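Local coordinates for protein endoribonuclease ToxN (Bacillus thuringiensis, PDB 4ATO) that cleaves RNA as the toxin of a type III toxin-antitoxin system and is held in check by the repeats of its cognate ToxI pseudoknot RNA, at residues H49-P54 and N85-V90. Sequence-based numbering, arbitrary orientation.
Sequences HDYFVP and NNMIPV. With nucleotides of chain B.
Phe52 and Ile88 form an antiparallel hydrogen-bonded pair: Phe52 N donates to Ile88 O over 2.8 Å, and Ile88 N to Phe52 O. A third backbone bond, Val90 N to Asp50 O at 3.0 Å, is nearly straight. Pro89, lacking an N-H, sits opposite Tyr51 at a non-hydrogen-bonded pair, where none has to reach the partner strand. Two waters bridge Val90 O to Asp50, one through Asp50 N, the other through Asp50 OD2.

Tyr51 lies alongside Pro89, whose CB stands 4.1 Å from the ring centroid, a CH-pi contact over the face. Met87 CG sits between the backbone N and the carbonyl carbon (chi1 72°), and the extended chain beyond places SD 5.0 Å from the same centroid, an oblique Met-aromatic contact. The phenol OH bonds to Glu163 of helix 159-169.

The segments belong to strands 51-56 and 78-89, neighbours in the antiparallel sheet of this ToxN/AbiQ family toxin. Phe52 CD2 packs 3.6 Å from Val90 CB, the branched, apolar valine crossing the flat phenyl at about a right angle; His10 meets that ring edge-to-face.

Where strand 78-89 is interrupted, Pro54 CG rests on Asn86 CB. The Asn86 amide, both donor and acceptor, pairs with adenine A3 of chain B, consistent with base recognition: OD1 accepts from N6 at 2.8 Å, ND2 donates to N1 at 3.2 Å. Asn85 ND2, bonded to Val155 O, gives a weak bond to O4 of U4 of chain B.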
# COMPACT_ATOMS: atom_id res chain seq x y z
N HIS A 49 -28.72 21.16 -7.99
CA HIS A 49 -28.99 20.37 -9.20
C HIS A 49 -28.34 18.99 -9.18
O HIS A 49 -27.20 18.83 -8.73
CB HIS A 49 -28.55 21.13 -10.45
CG HIS A 49 -29.12 22.51 -10.55
ND1 HIS A 49 -30.33 22.78 -11.16
CD2 HIS A 49 -28.65 23.70 -10.10
CE1 HIS A 49 -30.58 24.07 -11.09
NE2 HIS A 49 -29.58 24.66 -10.45
N ASP A 50 -29.07 17.99 -9.66
CA ASP A 50 -28.50 16.67 -9.90
C ASP A 50 -27.76 16.70 -11.24
O ASP A 50 -28.38 16.93 -12.28
CB ASP A 50 -29.60 15.61 -9.95
CG ASP A 50 -30.32 15.44 -8.62
OD1 ASP A 50 -29.65 15.40 -7.57
OD2 ASP A 50 -31.56 15.35 -8.64
N TYR A 51 -26.45 16.48 -11.21
CA TYR A 51 -25.66 16.46 -12.44
C TYR A 51 -25.34 15.06 -12.92
O TYR A 51 -25.20 14.13 -12.12
CB TYR A 51 -24.36 17.25 -12.27
CG TYR A 51 -24.46 18.69 -12.70
CD1 TYR A 51 -24.93 19.66 -11.82
CD2 TYR A 51 -24.07 19.09 -13.97
CE1 TYR A 51 -25.02 21.00 -12.19
CE2 TYR A 51 -24.15 20.43 -14.36
CZ TYR A 51 -24.64 21.38 -13.46
OH TYR A 51 -24.72 22.71 -13.82
N PHE A 52 -25.20 14.93 -14.23
CA PHE A 52 -24.99 13.64 -14.86
C PHE A 52 -23.92 13.76 -15.92
O PHE A 52 -23.95 14.67 -16.74
CB PHE A 52 -26.31 13.11 -15.43
CG PHE A 52 -27.33 12.82 -14.36
CD1 PHE A 52 -27.34 11.60 -13.71
CD2 PHE A 52 -28.26 13.79 -13.99
CE1 PHE A 52 -28.27 11.33 -12.72
CE2 PHE A 52 -29.20 13.53 -12.99
CZ PHE A 52 -29.21 12.30 -12.36
N VAL A 53 -22.95 12.84 -15.88
CA VAL A 53 -21.78 12.87 -16.75
C VAL A 53 -21.90 11.81 -17.84
O VAL A 53 -21.95 10.62 -17.55
CB VAL A 53 -20.46 12.64 -15.97
CG1 VAL A 53 -19.27 12.83 -16.89
CG2 VAL A 53 -20.37 13.56 -14.74
N PRO A 54 -21.94 12.24 -19.10
CA PRO A 54 -22.17 11.34 -20.23
C PRO A 54 -20.98 10.42 -20.52
O PRO A 54 -19.83 10.83 -20.38
CB PRO A 54 -22.39 12.30 -21.40
CG PRO A 54 -21.63 13.56 -21.00
CD PRO A 54 -21.82 13.66 -19.51
N ASN A 85 -16.61 17.50 -19.38
CA ASN A 85 -16.92 18.74 -20.11
C ASN A 85 -18.37 18.83 -20.60
O ASN A 85 -18.89 19.92 -20.81
CB ASN A 85 -15.97 18.95 -21.29
CG ASN A 85 -15.95 17.76 -22.25
OD1 ASN A 85 -15.89 16.61 -21.82
ND2 ASN A 85 -15.98 18.04 -23.55
N ASN A 86 -19.01 17.67 -20.81
CA ASN A 86 -20.40 17.67 -21.26
C ASN A 86 -21.41 17.28 -20.17
O ASN A 86 -22.52 16.87 -20.48
CB ASN A 86 -20.59 16.72 -22.45
CG ASN A 86 -19.73 17.11 -23.65
OD1 ASN A 86 -19.25 16.25 -24.38
ND2 ASN A 86 -19.55 18.41 -23.86
N MET A 87 -21.04 17.39 -18.90
CA MET A 87 -21.99 17.08 -17.83
C MET A 87 -23.18 18.05 -17.84
O MET A 87 -23.04 19.21 -18.22
CB MET A 87 -21.31 17.03 -16.45
CG MET A 87 -20.90 18.37 -15.90
SD MET A 87 -20.11 18.17 -14.31
CE MET A 87 -19.02 19.59 -14.28
N ILE A 88 -24.34 17.55 -17.44
CA ILE A 88 -25.58 18.32 -17.52
C ILE A 88 -26.43 18.16 -16.26
O ILE A 88 -26.38 17.11 -15.61
CB ILE A 88 -26.44 17.93 -18.75
CG1 ILE A 88 -26.77 16.44 -18.72
CG2 ILE A 88 -25.74 18.28 -20.04
CD1 ILE A 88 -27.79 16.03 -19.77
N PRO A 89 -27.20 19.20 -15.92
CA PRO A 89 -28.15 19.12 -14.81
C PRO A 89 -29.44 18.54 -15.35
O PRO A 89 -29.86 18.93 -16.44
CB PRO A 89 -28.35 20.58 -14.42
CG PRO A 89 -28.17 21.33 -15.72
CD PRO A 89 -27.15 20.56 -16.51
N VAL A 90 -30.05 17.60 -14.62
CA VAL A 90 -31.26 16.92 -15.10
C VAL A 90 -32.25 16.74 -13.94
O VAL A 90 -31.84 16.33 -12.85
CB VAL A 90 -30.92 15.53 -15.71
CG1 VAL A 90 -32.17 14.85 -16.25
CG2 VAL A 90 -29.90 15.66 -16.82
P A B 3 -13.40 16.24 -33.60
OP1 A B 3 -12.39 16.26 -34.68
OP2 A B 3 -13.49 15.05 -32.72
O5' A B 3 -13.28 17.57 -32.72
C5' A B 3 -13.29 18.85 -33.34
C4' A B 3 -13.40 19.95 -32.31
O4' A B 3 -14.74 19.98 -31.76
C3' A B 3 -12.49 19.82 -31.09
O3' A B 3 -11.18 20.30 -31.34
C2' A B 3 -13.25 20.59 -30.02
O2' A B 3 -13.02 21.99 -30.15
C1' A B 3 -14.70 20.31 -30.39
N9 A B 3 -15.27 19.18 -29.62
C8 A B 3 -15.12 17.83 -29.86
N7 A B 3 -15.77 17.06 -29.01
C5 A B 3 -16.39 17.96 -28.16
C6 A B 3 -17.23 17.77 -27.04
N6 A B 3 -17.58 16.57 -26.59
N1 A B 3 -17.69 18.87 -26.41
C2 A B 3 -17.32 20.08 -26.87
N3 A B 3 -16.54 20.39 -27.91
C4 A B 3 -16.10 19.27 -28.52
P U B 4 -9.89 19.43 -30.93
OP1 U B 4 -8.71 20.11 -31.50
OP2 U B 4 -10.17 18.03 -31.33
O5' U B 4 -9.87 19.55 -29.34
C5' U B 4 -9.46 20.75 -28.72
C4' U B 4 -9.03 20.51 -27.29
O4' U B 4 -10.16 20.02 -26.54
C3' U B 4 -7.91 19.49 -27.11
O3' U B 4 -7.12 19.88 -25.98
C2' U B 4 -8.69 18.21 -26.76
O2' U B 4 -7.95 17.25 -26.04
C1' U B 4 -9.83 18.77 -25.94
N1 U B 4 -11.05 17.94 -25.91
C2 U B 4 -11.35 17.34 -24.71
O2 U B 4 -10.62 17.43 -23.74
N3 U B 4 -12.50 16.60 -24.69
C4 U B 4 -13.39 16.43 -25.74
O4 U B 4 -14.39 15.74 -25.56
C5 U B 4 -13.02 17.10 -26.95
C6 U B 4 -11.89 17.83 -26.99
O HOH W 1 -31.66 18.49 -11.18
O HOH W 2 -32.25 13.85 -11.15